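Glycerol dehydratase (PDB 1R8W) probably acts as a glycyl radical lyase that removes water from glycerol to give 3-hydroxypropionaldehyde without coenzyme B12. Local coordinates at residues Ser282-Arg287 / Gly429-Val434; Ser375-Ile380 / Ala404-Glu409; Glu394-Gly399 / Ser708-Asp713. One frame throughout, in Å; residues are numbered along the deposited sequence.

Interaction 1. Residues Ser282-Arg287 / Gly429-Val434; sequences SISPAR and GIIGCV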
ATOM      1  N   SER A 282      -0.275   0.570  27.136  1.00 19.04           N
ATOM      2  CA  SER A 282      -0.800  -0.750  27.474  1.00 19.23           C
ATOM      3  C   SER A 282       0.144  -1.867  27.038  1.00 19.70           C
ATOM      4  O   SER A 282      -0.294  -2.978  26.722  1.00 18.60           O
ATOM      5  CB  SER A 282      -2.183  -0.976  26.857  1.00 19.64           C
ATOM      6  OG  SER A 282      -3.168  -0.244  27.558  1.00 20.33           O
ATOM      7  N   ILE A 283       1.439  -1.553  27.002  1.00 18.37           N
ATOM      8  CA  ILE A 283       2.454  -2.537  26.661  1.00 17.68           C
ATOM      9  C   ILE A 283       2.547  -3.304  27.969  1.00 18.39           C
ATOM     10  O   ILE A 283       3.176  -2.850  28.920  1.00 20.31           O
ATOM     11  CB  ILE A 283       3.812  -1.874  26.340  1.00 17.60           C
ATOM     12  CG1 ILE A 283       3.631  -0.821  25.243  1.00 15.85           C
ATOM     13  CG2 ILE A 283       4.815  -2.936  25.900  1.00 14.92           C
ATOM     14  CD1 ILE A 283       3.017  -1.355  23.965  1.00 12.38           C
ATOM     15  N   SER A 284       1.911  -4.468  28.010  1.00 17.79           N
ATOM     16  CA  SER A 284       1.851  -5.254  29.229  1.00 16.25           C
ATOM     17  C   SER A 284       2.783  -6.440  29.369  1.00 16.25           C
ATOM     18  O   SER A 284       2.814  -7.332  28.520  1.00 17.26           O
ATOM     19  CB  SER A 284       0.417  -5.730  29.430  1.00 15.11           C
ATOM     20  OG  SER A 284      -0.486  -4.678  29.142  1.00 16.35           O
ATOM     21  N   PRO A 285       3.554  -6.467  30.462  1.00 15.88           N
ATOM     22  CA  PRO A 285       4.496  -7.550  30.745  1.00 17.20           C
ATOM     23  C   PRO A 285       3.771  -8.890  30.869  1.00 18.10           C
ATOM     24  O   PRO A 285       4.347  -9.945  30.600  1.00 19.83           O
ATOM     25  CB  PRO A 285       5.133  -7.109  32.057  1.00 15.82           C
ATOM     26  CG  PRO A 285       5.185  -5.630  31.891  1.00 15.29           C
ATOM     27  CD  PRO A 285       3.812  -5.313  31.341  1.00 14.79           C
ATOM     28  N   ALA A 286       2.504  -8.829  31.279  1.00 17.46           N
ATOM     29  CA  ALA A 286       1.659 -10.010  31.446  1.00 15.70           C
ATOM     30  C   ALA A 286       2.146 -10.994  32.511  1.00 16.94           C
ATOM     31  O   ALA A 286       2.451 -10.595  33.633  1.00 18.67           O
ATOM     32  CB  ALA A 286       1.478 -10.719  30.111  1.00 15.04           C
ATOM     33  N   ARG A 287       2.229 -12.276  32.166  1.00 18.00           N
ATOM     34  CA  ARG A 287       2.632 -13.297  33.134  1.00 19.06           C
ATOM     35  C   ARG A 287       4.119 -13.337  33.499  1.00 20.12           C
ATOM     36  O   ARG A 287       4.780 -14.369  33.382  1.00 22.11           O
ATOM     37  CB  ARG A 287       2.162 -14.671  32.648  1.00 18.55           C
ATOM     38  CG  ARG A 287       0.734 -14.674  32.122  1.00 17.68           C
ATOM     39  CD  ARG A 287       0.194 -16.081  31.980  1.00 20.17           C
ATOM     40  NE  ARG A 287      -0.008 -16.699  33.288  1.00 22.59           N
ATOM     41  CZ  ARG A 287      -0.404 -17.953  33.483  1.00 22.32           C
ATOM     42  NH1 ARG A 287      -0.643 -18.749  32.448  1.00 20.22           N
ATOM     43  NH2 ARG A 287      -0.574 -18.407  34.721  1.00 21.59           N
ATOM     44  N   GLY A 429      -3.101 -13.393  29.692  1.00 18.23           N
ATOM     45  CA  GLY A 429      -2.539 -12.350  30.523  1.00 16.45           C
ATOM     46  C   GLY A 429      -3.455 -11.171  30.275  1.00 15.80           C
ATOM     47  O   GLY A 429      -4.285 -11.216  29.363  1.00 15.83           O
ATOM     48  N   ILE A 430      -3.332 -10.117  31.067  1.00 15.39           N
ATOM     49  CA  ILE A 430      -4.194  -8.966  30.871  1.00 14.61           C
ATOM     50  C   ILE A 430      -3.455  -7.806  30.212  1.00 15.82           C
ATOM     51  O   ILE A 430      -2.321  -7.503  30.564  1.00 16.02           O
ATOM     52  CB  ILE A 430      -4.796  -8.501  32.216  1.00 14.24           C
ATOM     53  CG1 ILE A 430      -5.707  -9.599  32.784  1.00 14.35           C
ATOM     54  CG2 ILE A 430      -5.573  -7.193  32.026  1.00 15.23           C
ATOM     55  CD1 ILE A 430      -6.906  -9.940  31.918  1.00  9.17           C
ATOM     56  N   ILE A 431      -4.106  -7.180  29.238  1.00 17.12           N
ATOM     57  CA  ILE A 431      -3.554  -6.026  28.534  1.00 18.51           C
ATOM     58  C   ILE A 431      -4.228  -4.759  29.084  1.00 20.47           C
ATOM     59  O   ILE A 431      -5.448  -4.725  29.266  1.00 22.56           O
ATOM     60  CB  ILE A 431      -3.804  -6.117  26.990  1.00 16.71           C
ATOM     61  CG1 ILE A 431      -2.694  -6.920  26.310  1.00 17.29           C
ATOM     62  CG2 ILE A 431      -3.795  -4.726  26.371  1.00 12.70           C
ATOM     63  CD1 ILE A 431      -2.416  -8.253  26.928  1.00 22.55           C
ATOM     64  N   GLY A 432      -3.428  -3.733  29.364  1.00 19.99           N
ATOM     65  CA  GLY A 432      -3.969  -2.481  29.868  1.00 19.13           C
ATOM     66  C   GLY A 432      -4.796  -2.547  31.141  1.00 19.39           C
ATOM     67  O   GLY A 432      -4.267  -2.786  32.229  1.00 19.37           O
ATOM     68  N   CYS A 433      -6.104  -2.339  31.011  1.00 18.84           N
ATOM     69  CA  CYS A 433      -6.995  -2.344  32.166  1.00 17.24           C
ATOM     70  C   CYS A 433      -7.590  -3.698  32.531  1.00 17.64           C
ATOM     71  O   CYS A 433      -7.352  -4.207  33.625  1.00 16.16           O
ATOM     72  CB  CYS A 433      -8.126  -1.343  31.948  1.00 15.44           C
ATOM     73  SG  CYS A 433      -7.572   0.347  31.679  1.00 18.51           S
ATOM     74  N   VAL A 434      -8.360  -4.281  31.614  1.00 18.40           N
ATOM     75  CA  VAL A 434      -9.015  -5.565  31.863  1.00 18.12           C
ATOM     76  C   VAL A 434      -9.112  -6.433  30.611  1.00 19.47           C
ATOM     77  O   VAL A 434      -9.860  -7.409  30.592  1.00 19.14           O
ATOM     78  CB  VAL A 434     -10.462  -5.352  32.372  1.00 16.57           C
ATOM     79  CG1 VAL A 434     -10.459  -4.580  33.686  1.00 12.62           C
ATOM     80  CG2 VAL A 434     -11.271  -4.610  31.307  1.00 13.98           C
TER
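The loop that opens after strand 429-431, whose G-C-V-E sequence matches the cysteine loop of glycyl radical enzymes, so that C433 is probably the cysteine that forms the thiyl radical, is met by S282 and S284 where they touch I431 and G432. The two segments run in nearly opposing directions, 159° apart, yet they join through a side chain rather than by strand pairing. S284 OG accepts a hydrogen bond from G432 N at 3.1 Å (161° at the hydrogen) and donates one to S282 O, 3.0 Å away. In that second bond the hydroxyl stands above the plane of the S282 carbonyl. With chi1 at -43°, OG lies beside its own backbone N and faces the loop. S282 OG rests 3.3 Å from G432 CA, a closeness suited to glycine, whose positive phi also bends the chain there. I431 CG2 lies against S282, 4.1 Å from its CB. At the other end A286 and the aliphatic part of R287 lie beside G429, while the R287 guanidinium forms a salt bridge with D427. A buried serine hydroxyl thus both donates and accepts, satisfying a backbone N-H and a carbonyl without bringing charge to the start of the loop.

Interaction 2. Residues Ser375-Ile380 / Ala404-Glu409; sequences SLSVRI and AYYNDE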
ATOM      1  N   SER A 375       0.665  -2.019  36.631  1.00 22.45           N
ATOM      2  CA  SER A 375      -0.705  -2.320  37.027  1.00 21.00           C
ATOM      3  C   SER A 375      -0.730  -3.793  37.440  1.00 20.14           C
ATOM      4  O   SER A 375      -1.040  -4.669  36.636  1.00 18.99           O
ATOM      5  CB  SER A 375      -1.659  -2.070  35.856  1.00 21.19           C
ATOM      6  OG  SER A 375      -1.712  -0.691  35.529  1.00 20.21           O
ATOM      7  N   LEU A 376      -0.389  -4.054  38.698  1.00 19.88           N
ATOM      8  CA  LEU A 376      -0.334  -5.415  39.227  1.00 20.30           C
ATOM      9  C   LEU A 376      -1.707  -6.095  39.273  1.00 20.34           C
ATOM     10  O   LEU A 376      -2.700  -5.489  39.679  1.00 20.64           O
ATOM     11  CB  LEU A 376       0.307  -5.397  40.620  1.00 19.12           C
ATOM     12  CG  LEU A 376       0.687  -6.748  41.227  1.00 19.60           C
ATOM     13  CD1 LEU A 376       1.597  -7.500  40.273  1.00 19.14           C
ATOM     14  CD2 LEU A 376       1.382  -6.530  42.558  1.00 18.25           C
ATOM     15  N   SER A 377      -1.746  -7.359  38.855  1.00 18.68           N
ATOM     16  CA  SER A 377      -2.987  -8.133  38.811  1.00 18.36           C
ATOM     17  C   SER A 377      -2.732  -9.576  39.209  1.00 18.03           C
ATOM     18  O   SER A 377      -1.610 -10.063  39.113  1.00 19.79           O
ATOM     19  CB  SER A 377      -3.563  -8.139  37.391  1.00 17.27           C
ATOM     20  OG  SER A 377      -3.567  -6.846  36.815  1.00 19.80           O
ATOM     21  N   VAL A 378      -3.777 -10.265  39.642  1.00 17.80           N
ATOM     22  CA  VAL A 378      -3.635 -11.660  40.015  1.00 18.37           C
ATOM     23  C   VAL A 378      -4.746 -12.451  39.356  1.00 19.60           C
ATOM     24  O   VAL A 378      -5.864 -11.958  39.186  1.00 19.72           O
ATOM     25  CB  VAL A 378      -3.710 -11.879  41.553  1.00 18.17           C
ATOM     26  CG1 VAL A 378      -2.634 -11.062  42.252  1.00 17.64           C
ATOM     27  CG2 VAL A 378      -5.083 -11.503  42.073  1.00 17.46           C
ATOM     28  N   ARG A 379      -4.426 -13.674  38.961  1.00 19.80           N
ATOM     29  CA  ARG A 379      -5.413 -14.535  38.346  1.00 18.46           C
ATOM     30  C   ARG A 379      -5.969 -15.438  39.421  1.00 18.81           C
ATOM     31  O   ARG A 379      -5.233 -15.981  40.245  1.00 20.12           O
ATOM     32  CB  ARG A 379      -4.788 -15.358  37.222  1.00 16.67           C
ATOM     33  CG  ARG A 379      -4.701 -14.600  35.916  1.00 16.92           C
ATOM     34  CD  ARG A 379      -4.072 -15.433  34.823  1.00 15.63           C
ATOM     35  NE  ARG A 379      -4.693 -16.747  34.728  1.00 16.78           N
ATOM     36  CZ  ARG A 379      -4.369 -17.654  33.818  1.00 18.98           C
ATOM     37  NH1 ARG A 379      -3.433 -17.377  32.919  1.00 18.59           N
ATOM     38  NH2 ARG A 379      -4.957 -18.847  33.823  1.00 17.70           N
ATOM     39  N   ILE A 380      -7.282 -15.592  39.418  1.00 20.02           N
ATOM     40  CA  ILE A 380      -7.933 -16.426  40.404  1.00 20.00           C
ATOM     41  C   ILE A 380      -8.819 -17.464  39.751  1.00 20.50           C
ATOM     42  O   ILE A 380      -9.548 -17.165  38.808  1.00 20.85           O
ATOM     43  CB  ILE A 380      -8.756 -15.550  41.364  1.00 21.63           C
ATOM     44  CG1 ILE A 380      -7.794 -14.769  42.263  1.00 21.83           C
ATOM     45  CG2 ILE A 380      -9.719 -16.400  42.177  1.00 20.09           C
ATOM     46  CD1 ILE A 380      -8.472 -13.814  43.177  1.00 25.40           C
ATOM     47  N   ALA A 404      -5.473  -5.873  40.886  1.00 18.97           N
ATOM     48  CA  ALA A 404      -6.763  -6.092  40.256  1.00 17.90           C
ATOM     49  C   ALA A 404      -6.938  -7.616  40.224  1.00 18.27           C
ATOM     50  O   ALA A 404      -5.960  -8.357  40.070  1.00 16.59           O
ATOM     51  CB  ALA A 404      -6.768  -5.516  38.849  1.00 18.64           C
ATOM     52  N   TYR A 405      -8.172  -8.085  40.392  1.00 18.30           N
ATOM     53  CA  TYR A 405      -8.446  -9.519  40.385  1.00 16.93           C
ATOM     54  C   TYR A 405      -9.181  -9.926  39.127  1.00 16.84           C
ATOM     55  O   TYR A 405     -10.089  -9.224  38.684  1.00 18.80           O
ATOM     56  CB  TYR A 405      -9.283  -9.914  41.600  1.00 16.93           C
ATOM     57  CG  TYR A 405      -8.618  -9.630  42.928  1.00 17.84           C
ATOM     58  CD1 TYR A 405      -8.575  -8.334  43.448  1.00 17.45           C
ATOM     59  CD2 TYR A 405      -8.037 -10.656  43.669  1.00 15.87           C
ATOM     60  CE1 TYR A 405      -7.973  -8.071  44.674  1.00 16.21           C
ATOM     61  CE2 TYR A 405      -7.430 -10.405  44.893  1.00 17.80           C
ATOM     62  CZ  TYR A 405      -7.405  -9.110  45.390  1.00 18.29           C
ATOM     63  OH  TYR A 405      -6.823  -8.861  46.608  1.00 19.23           O
ATOM     64  N   TYR A 406      -8.782 -11.059  38.554  1.00 15.99           N
ATOM     65  CA  TYR A 406      -9.400 -11.573  37.334  1.00 15.80           C
ATOM     66  C   TYR A 406      -9.829 -13.022  37.490  1.00 16.96           C
ATOM     67  O   TYR A 406      -9.073 -13.852  38.000  1.00 17.80           O
ATOM     68  CB  TYR A 406      -8.443 -11.433  36.156  1.00 13.19           C
ATOM     69  CG  TYR A 406      -8.069 -10.002  35.905  1.00 12.42           C
ATOM     70  CD1 TYR A 406      -7.000  -9.412  36.577  1.00 11.79           C
ATOM     71  CD2 TYR A 406      -8.816  -9.215  35.033  1.00 10.71           C
ATOM     72  CE1 TYR A 406      -6.689  -8.068  36.385  1.00 12.14           C
ATOM     73  CE2 TYR A 406      -8.514  -7.872  34.838  1.00 10.98           C
ATOM     74  CZ  TYR A 406      -7.454  -7.303  35.515  1.00 11.55           C
ATOM     75  OH  TYR A 406      -7.168  -5.967  35.336  1.00 13.78           O
ATOM     76  N   ASN A 407     -11.043 -13.315  37.028  1.00 17.45           N
ATOM     77  CA  ASN A 407     -11.623 -14.648  37.148  1.00 17.71           C
ATOM     78  C   ASN A 407     -11.390 -15.590  35.965  1.00 18.74           C
ATOM     79  O   ASN A 407     -12.010 -15.455  34.904  1.00 19.62           O
ATOM     80  CB  ASN A 407     -13.124 -14.504  37.432  1.00 17.97           C
ATOM     81  CG  ASN A 407     -13.817 -15.835  37.619  1.00 18.99           C
ATOM     82  OD1 ASN A 407     -13.207 -16.811  38.050  1.00 19.73           O
ATOM     83  ND2 ASN A 407     -15.108 -15.875  37.309  1.00 18.83           N
ATOM     84  N   ASP A 408     -10.491 -16.550  36.173  1.00 18.40           N
ATOM     85  CA  ASP A 408     -10.142 -17.549  35.165  1.00 18.08           C
ATOM     86  C   ASP A 408     -11.360 -18.352  34.742  1.00 17.75           C
ATOM     87  O   ASP A 408     -11.473 -18.751  33.582  1.00 17.66           O
ATOM     88  CB  ASP A 408      -9.112 -18.531  35.725  1.00 17.49           C
ATOM     89  CG  ASP A 408      -7.696 -18.004  35.673  1.00 19.52           C
ATOM     90  OD1 ASP A 408      -7.503 -16.769  35.586  1.00 19.57           O
ATOM     91  OD2 ASP A 408      -6.770 -18.841  35.734  1.00 17.13           O
ATOM     92  N   GLU A 409     -12.257 -18.598  35.695  1.00 16.54           N
ATOM     93  CA  GLU A 409     -13.449 -19.394  35.439  1.00 17.09           C
ATOM     94  C   GLU A 409     -14.360 -18.804  34.372  1.00 16.22           C
ATOM     95  O   GLU A 409     -15.065 -19.541  33.687  1.00 16.70           O
ATOM     96  CB  GLU A 409     -14.235 -19.611  36.736  1.00 16.99           C
ATOM     97  CG  GLU A 409     -13.457 -20.329  37.835  1.00 18.36           C
ATOM     98  CD  GLU A 409     -12.910 -21.676  37.400  1.00 21.30           C
ATOM     99  OE1 GLU A 409     -13.592 -22.386  36.630  1.00 24.41           O
ATOM    100  OE2 GLU A 409     -11.800 -22.039  37.841  1.00 23.01           O
TER
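Between S377 and I380 on one side and A404 to N407 on the other, two parallel strands lie 4.9 Å apart at their axes, and their directions differ by 31°. Backbone bonds run from A404 N to L376 O, V378 N to A404 O, Y406 N to V378 O and I380 N to Y406 O; D408 N continues the series to I380 O as the chain enters its helix.

The packing is closest around Y405. I380 CD1 meets the edge of its ring in plane, 3.2 Å from CD2, and V378 CG2 approaches the same CD2 obliquely at 3.5 Å. On the face with S377 and R379, S377 CB touches the edge of the Y406 ring, 3.3 Å from CE1. Two nitrogens of R379 hold D408, one to each oxygen: NE reaches OD1 at 2.9 Å on its syn side, and NH2 reaches OD2 at 2.6 Å from above the carboxylate plane. The bend at chi3 (50°) turns the guanidinium onto the carboxylate, although their planes are 54° apart. D408 OD1 also bonds to Y428 OH.

The looser end is at E409, partly exposed and barely touching the strand; its N is capped by N407 OD1 at 3.1 Å, an N-cap bond suited to asparagine. With helix 386-397 between the strands, this is a parallel beta-alpha-beta crossover, a unit typical of the barrel of pyruvate formate-lyase relatives.

Interaction 3. Residues Glu394-Gly399 / Ser708-Asp713; sequences ELTREG and SALKGD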
ATOM      1  N   GLU A 394      -3.931  -8.940  51.568  1.00 24.39           N
ATOM      2  CA  GLU A 394      -3.078  -8.080  52.392  1.00 25.94           C
ATOM      3  C   GLU A 394      -2.634  -6.887  51.569  1.00 25.84           C
ATOM      4  O   GLU A 394      -2.649  -5.754  52.042  1.00 28.88           O
ATOM      5  CB  GLU A 394      -1.807  -8.790  52.850  1.00 27.33           C
ATOM      6  CG  GLU A 394      -1.942  -9.698  54.031  1.00 29.55           C
ATOM      7  CD  GLU A 394      -0.602  -9.953  54.684  1.00 30.85           C
ATOM      8  OE1 GLU A 394      -0.105  -9.045  55.387  1.00 31.10           O
ATOM      9  OE2 GLU A 394      -0.041 -11.053  54.482  1.00 29.83           O
ATOM     10  N   LEU A 395      -2.210  -7.150  50.338  1.00 24.57           N
ATOM     11  CA  LEU A 395      -1.754  -6.082  49.465  1.00 23.27           C
ATOM     12  C   LEU A 395      -2.875  -5.070  49.255  1.00 22.85           C
ATOM     13  O   LEU A 395      -2.636  -3.866  49.265  1.00 21.07           O
ATOM     14  CB  LEU A 395      -1.286  -6.653  48.124  1.00 22.64           C
ATOM     15  CG  LEU A 395      -0.855  -5.648  47.051  1.00 24.95           C
ATOM     16  CD1 LEU A 395       0.176  -4.665  47.614  1.00 24.97           C
ATOM     17  CD2 LEU A 395      -0.287  -6.409  45.867  1.00 24.26           C
ATOM     18  N   THR A 396      -4.099  -5.564  49.077  1.00 22.39           N
ATOM     19  CA  THR A 396      -5.250  -4.687  48.874  1.00 22.12           C
ATOM     20  C   THR A 396      -5.448  -3.771  50.077  1.00 22.54           C
ATOM     21  O   THR A 396      -5.747  -2.586  49.929  1.00 21.24           O
ATOM     22  CB  THR A 396      -6.543  -5.500  48.658  1.00 21.93           C
ATOM     23  OG1 THR A 396      -6.466  -6.195  47.407  1.00 21.03           O
ATOM     24  CG2 THR A 396      -7.763  -4.583  48.665  1.00 18.35           C
ATOM     25  N   ARG A 397      -5.276  -4.331  51.269  1.00 23.04           N
ATOM     26  CA  ARG A 397      -5.433  -3.573  52.505  1.00 25.83           C
ATOM     27  C   ARG A 397      -4.483  -2.374  52.570  1.00 26.46           C
ATOM     28  O   ARG A 397      -4.783  -1.376  53.230  1.00 27.36           O
ATOM     29  CB  ARG A 397      -5.195  -4.492  53.706  1.00 26.14           C
ATOM     30  CG  ARG A 397      -5.116  -3.786  55.037  1.00 26.44           C
ATOM     31  CD  ARG A 397      -4.291  -4.608  56.004  1.00 27.34           C
ATOM     32  NE  ARG A 397      -5.075  -5.618  56.692  1.00 27.55           N
ATOM     33  CZ  ARG A 397      -4.557  -6.705  57.254  1.00 30.79           C
ATOM     34  NH1 ARG A 397      -3.253  -6.928  57.201  1.00 29.62           N
ATOM     35  NH2 ARG A 397      -5.346  -7.563  57.881  1.00 34.20           N
ATOM     36  N   GLU A 398      -3.342  -2.473  51.889  1.00 25.68           N
ATOM     37  CA  GLU A 398      -2.369  -1.385  51.880  1.00 26.16           C
ATOM     38  C   GLU A 398      -2.917  -0.117  51.212  1.00 25.94           C
ATOM     39  O   GLU A 398      -2.310   0.946  51.301  1.00 26.16           O
ATOM     40  CB  GLU A 398      -1.082  -1.831  51.185  1.00 27.66           C
ATOM     41  CG  GLU A 398      -0.329  -2.942  51.906  1.00 30.73           C
ATOM     42  CD  GLU A 398       0.206  -2.505  53.260  1.00 33.76           C
ATOM     43  OE1 GLU A 398       0.859  -1.437  53.318  1.00 35.02           O
ATOM     44  OE2 GLU A 398      -0.018  -3.230  54.258  1.00 32.26           O
ATOM     45  N   GLY A 399      -4.050  -0.237  50.529  1.00 25.68           N
ATOM     46  CA  GLY A 399      -4.672   0.922  49.908  1.00 24.96           C
ATOM     47  C   GLY A 399      -4.056   1.531  48.663  1.00 26.51           C
ATOM     48  O   GLY A 399      -4.242   2.720  48.395  1.00 27.84           O
ATOM     49  N   SER A 708     -11.628   0.376  57.906  1.00 29.16           N
ATOM     50  CA  SER A 708     -12.039  -0.494  59.003  1.00 30.19           C
ATOM     51  C   SER A 708     -12.559  -1.854  58.548  1.00 30.33           C
ATOM     52  O   SER A 708     -12.547  -2.815  59.313  1.00 30.56           O
ATOM     53  CB  SER A 708     -13.104   0.205  59.845  1.00 29.19           C
ATOM     54  OG  SER A 708     -14.160   0.663  59.024  1.00 33.09           O
ATOM     55  N   ALA A 709     -13.007  -1.941  57.300  1.00 31.12           N
ATOM     56  CA  ALA A 709     -13.535  -3.195  56.779  1.00 31.05           C
ATOM     57  C   ALA A 709     -12.462  -4.250  56.512  1.00 31.60           C
ATOM     58  O   ALA A 709     -12.773  -5.438  56.414  1.00 31.57           O
ATOM     59  CB  ALA A 709     -14.336  -2.932  55.514  1.00 30.53           C
ATOM     60  N   LEU A 710     -11.205  -3.832  56.394  1.00 31.55           N
ATOM     61  CA  LEU A 710     -10.139  -4.794  56.139  1.00 34.09           C
ATOM     62  C   LEU A 710      -9.220  -5.018  57.320  1.00 35.16           C
ATOM     63  O   LEU A 710      -8.205  -5.703  57.201  1.00 34.57           O
ATOM     64  CB  LEU A 710      -9.300  -4.373  54.934  1.00 34.72           C
ATOM     65  CG  LEU A 710      -9.909  -4.701  53.575  1.00 35.68           C
ATOM     66  CD1 LEU A 710     -10.982  -3.681  53.228  1.00 36.57           C
ATOM     67  CD2 LEU A 710      -8.815  -4.693  52.533  1.00 37.40           C
ATOM     68  N   LYS A 711      -9.584  -4.444  58.460  1.00 37.10           N
ATOM     69  CA  LYS A 711      -8.794  -4.570  59.675  1.00 39.07           C
ATOM     70  C   LYS A 711      -8.775  -6.015  60.181  1.00 38.22           C
ATOM     71  O   LYS A 711      -9.794  -6.700  60.161  1.00 39.41           O
ATOM     72  CB  LYS A 711      -9.373  -3.642  60.748  1.00 42.95           C
ATOM     73  CG  LYS A 711      -8.684  -3.722  62.100  1.00 48.94           C
ATOM     74  CD  LYS A 711      -9.484  -2.997  63.177  1.00 52.96           C
ATOM     75  CE  LYS A 711      -8.945  -3.309  64.572  1.00 55.74           C
ATOM     76  NZ  LYS A 711      -9.804  -2.744  65.656  1.00 56.85           N
ATOM     77  N   GLY A 712      -7.608  -6.477  60.619  1.00 38.16           N
ATOM     78  CA  GLY A 712      -7.486  -7.830  61.144  1.00 38.91           C
ATOM     79  C   GLY A 712      -7.612  -8.965  60.143  1.00 39.01           C
ATOM     80  O   GLY A 712      -8.048  -8.758  59.011  1.00 38.90           O
ATOM     81  N   ASP A 713      -7.227 -10.169  60.563  1.00 39.74           N
ATOM     82  CA  ASP A 713      -7.303 -11.343  59.697  1.00 40.98           C
ATOM     83  C   ASP A 713      -8.726 -11.520  59.206  1.00 41.32           C
ATOM     84  O   ASP A 713      -8.962 -11.941  58.072  1.00 41.64           O
ATOM     85  CB  ASP A 713      -6.890 -12.615  60.443  1.00 41.29           C
ATOM     86  CG  ASP A 713      -5.449 -12.588  60.900  1.00 44.16           C
ATOM     87  OD1 ASP A 713      -4.593 -12.050  60.164  1.00 44.86           O
ATOM     88  OD2 ASP A 713      -5.169 -13.123  61.993  1.00 47.19           O
TER
HETATM   89  O   HOH W   1      -4.472  -9.084  59.943  1.00 39.50           O
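R397 and L710 bring the two backbones closest, CA to CA at 6.1 Å, where the last turn of helix 386-397 faces the bend that leads into helix 712-728. L710 points toward the helix and sets CD2 against the helix backbone, 3.6 Å from R397 CA, with R397 CB and T396 CG2 also beside that methyl. A branched leucine suits this place because V738 borders it too. The T396 and L710 side chains cross at about a right angle, while the T396 hydroxyl is hydrogen-bonded to Y405 OH and A392 O.

R397 carries the polar half. Its chain leaves with CG opposite the backbone N (chi1 171°) and bends at chi3 (-86°), which brings one edge of the guanidinium to the carbonyls of the bend. NE donates a hydrogen bond to L710 O at 3.2 Å, nearly straight (164°); the oxygen lies in the guanidinium plane, whereas the nitrogen stands above the plane of the carbonyl. NH2 is shared more thinly, with weak bonds to L710 O at 3.5 Å and to G712 O at 3.2 Å. A water 2.7 Å from NH2 accepts from it and donates to D713 OD1, 3.0 Å away. S3, near the N-terminus, joins the network: R397 NH1 bonds to S3 OG, and S3 N to D713 OD1. Glycine suits position 712, where phi is positive.

Arginine is apt here because its planar group can serve several acceptors along one edge. Its charge is met directly by neutral backbone oxygens, and R397 NH2 and D713 OD1, 5.1 Å apart, are joined through water, so the attraction between the two charges is probably softened, and the contact between the segments rests on neutral acceptors and the leucine packing.

How the interactions relate
The contacts step outward from the interior: interaction 1 has its centre 11 Å from that of interaction 2, which in turn is 18 Å from that of interaction 3. Y406 OH of interaction 2 bonds to C433 O of interaction 1, and the arginines R287 and R379 lie close together, each with an aspartate partner. Y405 OH meets T396 OG1, tying the strand pair to helix 386-397, the connection between those strands and a part of interaction 3. Along the chain, interaction 2 is nested within the loop closed by interaction 1, whereas interaction 3 crosses both. The strand pair thus stands between the loop carrying C433 and the outlying contact that joins the crossover helix to the region holding the predicted glycyl radical, G763.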